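Long-range contact in cystathionine gamma-lyase (Saccharomyces cerevisiae, PDB 1N8P), which belongs to the Cys/Met metabolism family of PLP-dependent enzymes and binds pyridoxal-5'-phosphate: residues Met307-Ile312 with Asp365-Ile370. Residues are numbered along the deposited sequence; the frame is centred on the assembly and turned at random.
Sequences MISFRI and DDLVRI
R311 and D366 make a salt bridge at one end of this antiparallel strand pair, R311 NH1 to D366 OD1 at 2.6 Å. The guanidinium and carboxylate planes stand at 90°, and the oxygen, though at the edge of the guanidinium, is met from above its own carboxylate plane; R311 NH2 adds a weak hydrogen bond to D366 OD1. Four backbone hydrogen bonds follow, two in the pair F310–V368 and two in I308–I370, with V368 N to F310 O at 2.6 Å. At the far end M307, folded back by two like turns (chi2 -68°, chi3 -67°), curls CE over one face of the R369 guanidinium, 3.3 Å from R369 CZ. The R369 side chain lies about 6 Å from the bound pyridoxal-5'-phosphate; its NE hydrogen-bonds N149 OD1 and its NH1 salt-bridges E343 OE1. On the face with I308 and I370, the F310 ring lies alongside V368, F310 CE2 touching V368 CG1 at 3.6 Å; on the other, L367 CD1 touches S309 OG, which bonds weakly to P150 O and N282 ND2. In the smaller C-terminal domain's sheet of this fold-type I enzyme, strand 307-312 lies between 367-371 and 278-282. Helix 253-271 packs on I308 and F310, helix 316-325 on V368 and I312, with F322 edge-to-face to F310.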
ATOM      1  N   MET A 307      -2.394  29.846  -4.906  1.00 37.58           N
ATOM      2  CA  MET A 307      -3.548  30.330  -4.155  1.00 40.17           C
ATOM      3  C   MET A 307      -3.856  31.780  -4.521  1.00 42.61           C
ATOM      4  O   MET A 307      -2.994  32.665  -4.431  1.00 38.55           O
ATOM      5  CB  MET A 307      -3.284  30.277  -2.644  1.00 42.54           C
ATOM      6  CG  MET A 307      -2.687  28.983  -2.106  1.00 44.54           C
ATOM      7  SD  MET A 307      -3.768  27.557  -2.166  1.00 36.85           S
ATOM      8  CE  MET A 307      -5.046  28.011  -0.950  1.00 30.02           C
ATOM      9  N   ILE A 308      -5.093  32.015  -4.936  1.00 44.47           N
ATOM     10  CA  ILE A 308      -5.547  33.348  -5.294  1.00 42.87           C
ATOM     11  C   ILE A 308      -6.608  33.551  -4.231  1.00 42.05           C
ATOM     12  O   ILE A 308      -6.963  32.611  -3.544  1.00 44.98           O
ATOM     13  CB  ILE A 308      -6.129  33.353  -6.748  1.00 39.50           C
ATOM     14  CG1 ILE A 308      -4.993  33.078  -7.731  1.00 36.91           C
ATOM     15  CG2 ILE A 308      -6.802  34.692  -7.092  1.00 33.43           C
ATOM     16  CD1 ILE A 308      -5.440  32.764  -9.116  1.00 37.75           C
ATOM     17  N   SER A 309      -7.074  34.769  -4.053  1.00 43.51           N
ATOM     18  CA  SER A 309      -8.098  35.051  -3.060  1.00 40.79           C
ATOM     19  C   SER A 309      -8.743  36.279  -3.659  1.00 43.66           C
ATOM     20  O   SER A 309      -8.047  37.149  -4.185  1.00 37.91           O
ATOM     21  CB  SER A 309      -7.433  35.351  -1.725  1.00 46.79           C
ATOM     22  OG  SER A 309      -8.362  35.661  -0.716  1.00 50.35           O
ATOM     23  N   PHE A 310     -10.066  36.348  -3.645  1.00 42.69           N
ATOM     24  CA  PHE A 310     -10.690  37.509  -4.250  1.00 49.94           C
ATOM     25  C   PHE A 310     -12.084  37.639  -3.718  1.00 51.67           C
ATOM     26  O   PHE A 310     -12.589  36.692  -3.133  1.00 50.11           O
ATOM     27  CB  PHE A 310     -10.676  37.383  -5.786  1.00 48.96           C
ATOM     28  CG  PHE A 310     -11.729  36.478  -6.339  1.00 53.42           C
ATOM     29  CD1 PHE A 310     -12.898  37.004  -6.874  1.00 54.83           C
ATOM     30  CD2 PHE A 310     -11.579  35.101  -6.291  1.00 48.28           C
ATOM     31  CE1 PHE A 310     -13.889  36.175  -7.343  1.00 50.04           C
ATOM     32  CE2 PHE A 310     -12.568  34.275  -6.759  1.00 41.51           C
ATOM     33  CZ  PHE A 310     -13.720  34.809  -7.283  1.00 48.59           C
ATOM     34  N   ARG A 311     -12.679  38.821  -3.882  1.00 53.44           N
ATOM     35  CA  ARG A 311     -14.035  39.090  -3.405  1.00 56.24           C
ATOM     36  C   ARG A 311     -14.844  39.511  -4.608  1.00 56.04           C
ATOM     37  O   ARG A 311     -14.389  40.340  -5.385  1.00 62.67           O
ATOM     38  CB  ARG A 311     -14.014  40.193  -2.326  1.00 55.93           C
ATOM     39  CG  ARG A 311     -13.188  41.437  -2.687  1.00 68.40           C
ATOM     40  CD  ARG A 311     -12.820  42.342  -1.475  1.00 70.00           C
ATOM     41  NE  ARG A 311     -13.951  43.089  -0.929  1.00 67.20           N
ATOM     42  CZ  ARG A 311     -14.855  42.552  -0.130  1.00 63.75           C
ATOM     43  NH1 ARG A 311     -14.735  41.285   0.207  1.00 65.57           N
ATOM     44  NH2 ARG A 311     -15.888  43.260   0.289  1.00 60.40           N
ATOM     45  N   ILE A 312     -16.034  38.947  -4.781  1.00 57.45           N
ATOM     46  CA  ILE A 312     -16.844  39.299  -5.946  1.00 67.64           C
ATOM     47  C   ILE A 312     -17.765  40.517  -5.794  1.00 69.90           C
ATOM     48  O   ILE A 312     -18.149  40.878  -4.682  1.00 70.00           O
ATOM     49  CB  ILE A 312     -17.664  38.096  -6.420  1.00 66.98           C
ATOM     50  CG1 ILE A 312     -17.903  37.152  -5.257  1.00 66.02           C
ATOM     51  CG2 ILE A 312     -16.934  37.365  -7.525  1.00 63.93           C
ATOM     52  CD1 ILE A 312     -18.660  35.933  -5.668  1.00 62.58           C
ATOM     53  N   ASP A 365     -16.266  38.308   4.521  1.00 68.78           N
ATOM     54  CA  ASP A 365     -17.365  37.368   4.354  1.00 67.49           C
ATOM     55  C   ASP A 365     -17.712  37.121   2.895  1.00 66.61           C
ATOM     56  O   ASP A 365     -18.311  36.098   2.574  1.00 66.30           O
ATOM     57  CB  ASP A 365     -18.601  37.915   5.074  1.00 70.00           C
ATOM     58  CG  ASP A 365     -19.677  36.875   5.279  1.00 70.00           C
ATOM     59  OD1 ASP A 365     -20.123  36.272   4.283  1.00 69.05           O
ATOM     60  OD2 ASP A 365     -20.077  36.675   6.454  1.00 70.00           O
ATOM     61  N   ASP A 366     -17.372  38.059   2.014  1.00 63.99           N
ATOM     62  CA  ASP A 366     -17.678  37.882   0.592  1.00 62.90           C
ATOM     63  C   ASP A 366     -16.424  37.548  -0.205  1.00 57.95           C
ATOM     64  O   ASP A 366     -16.323  37.854  -1.383  1.00 57.04           O
ATOM     65  CB  ASP A 366     -18.397  39.127   0.015  1.00 64.68           C
ATOM     66  CG  ASP A 366     -17.585  40.432   0.158  1.00 66.02           C
ATOM     67  OD1 ASP A 366     -16.989  40.653   1.229  1.00 70.00           O
ATOM     68  OD2 ASP A 366     -17.564  41.253  -0.788  1.00 57.51           O
ATOM     69  N   LEU A 367     -15.486  36.881   0.457  1.00 55.26           N
ATOM     70  CA  LEU A 367     -14.210  36.483  -0.140  1.00 52.08           C
ATOM     71  C   LEU A 367     -14.098  35.019  -0.582  1.00 52.57           C
ATOM     72  O   LEU A 367     -14.305  34.104   0.206  1.00 43.54           O
ATOM     73  CB  LEU A 367     -13.102  36.732   0.859  1.00 51.73           C
ATOM     74  CG  LEU A 367     -11.709  36.348   0.401  1.00 44.89           C
ATOM     75  CD1 LEU A 367     -11.060  37.567  -0.257  1.00 42.72           C
ATOM     76  CD2 LEU A 367     -10.911  35.867   1.601  1.00 40.25           C
ATOM     77  N   VAL A 368     -13.747  34.801  -1.843  1.00 50.42           N
ATOM     78  CA  VAL A 368     -13.571  33.449  -2.355  1.00 51.65           C
ATOM     79  C   VAL A 368     -12.069  33.150  -2.495  1.00 50.88           C
ATOM     80  O   VAL A 368     -11.314  33.916  -3.113  1.00 50.15           O
ATOM     81  CB  VAL A 368     -14.243  33.268  -3.737  1.00 54.84           C
ATOM     82  CG1 VAL A 368     -13.804  31.958  -4.363  1.00 47.71           C
ATOM     83  CG2 VAL A 368     -15.745  33.286  -3.586  1.00 59.37           C
ATOM     84  N   ARG A 369     -11.639  32.044  -1.901  1.00 41.95           N
ATOM     85  CA  ARG A 369     -10.249  31.628  -1.975  1.00 41.07           C
ATOM     86  C   ARG A 369     -10.124  30.365  -2.834  1.00 43.64           C
ATOM     87  O   ARG A 369     -10.827  29.368  -2.609  1.00 43.40           O
ATOM     88  CB  ARG A 369      -9.725  31.367  -0.583  1.00 42.82           C
ATOM     89  CG  ARG A 369      -8.448  30.567  -0.507  1.00 44.81           C
ATOM     90  CD  ARG A 369      -8.120  30.434   0.939  1.00 48.40           C
ATOM     91  NE  ARG A 369      -7.345  29.263   1.338  1.00 57.30           N
ATOM     92  CZ  ARG A 369      -7.656  28.004   1.065  1.00 60.10           C
ATOM     93  NH1 ARG A 369      -8.733  27.712   0.345  1.00 69.17           N
ATOM     94  NH2 ARG A 369      -6.926  27.030   1.591  1.00 56.30           N
ATOM     95  N   ILE A 370      -9.241  30.417  -3.827  1.00 38.64           N
ATOM     96  CA  ILE A 370      -9.040  29.292  -4.734  1.00 45.99           C
ATOM     97  C   ILE A 370      -7.610  28.758  -4.840  1.00 46.11           C
ATOM     98  O   ILE A 370      -6.628  29.497  -4.870  1.00 49.90           O
ATOM     99  CB  ILE A 370      -9.571  29.608  -6.151  1.00 39.31           C
ATOM    100  CG1 ILE A 370      -8.911  30.849  -6.703  1.00 39.80           C
ATOM    101  CG2 ILE A 370     -11.053  29.886  -6.087  1.00 46.70           C
ATOM    102  CD1 ILE A 370      -9.506  31.287  -8.009  1.00 48.27           C
TER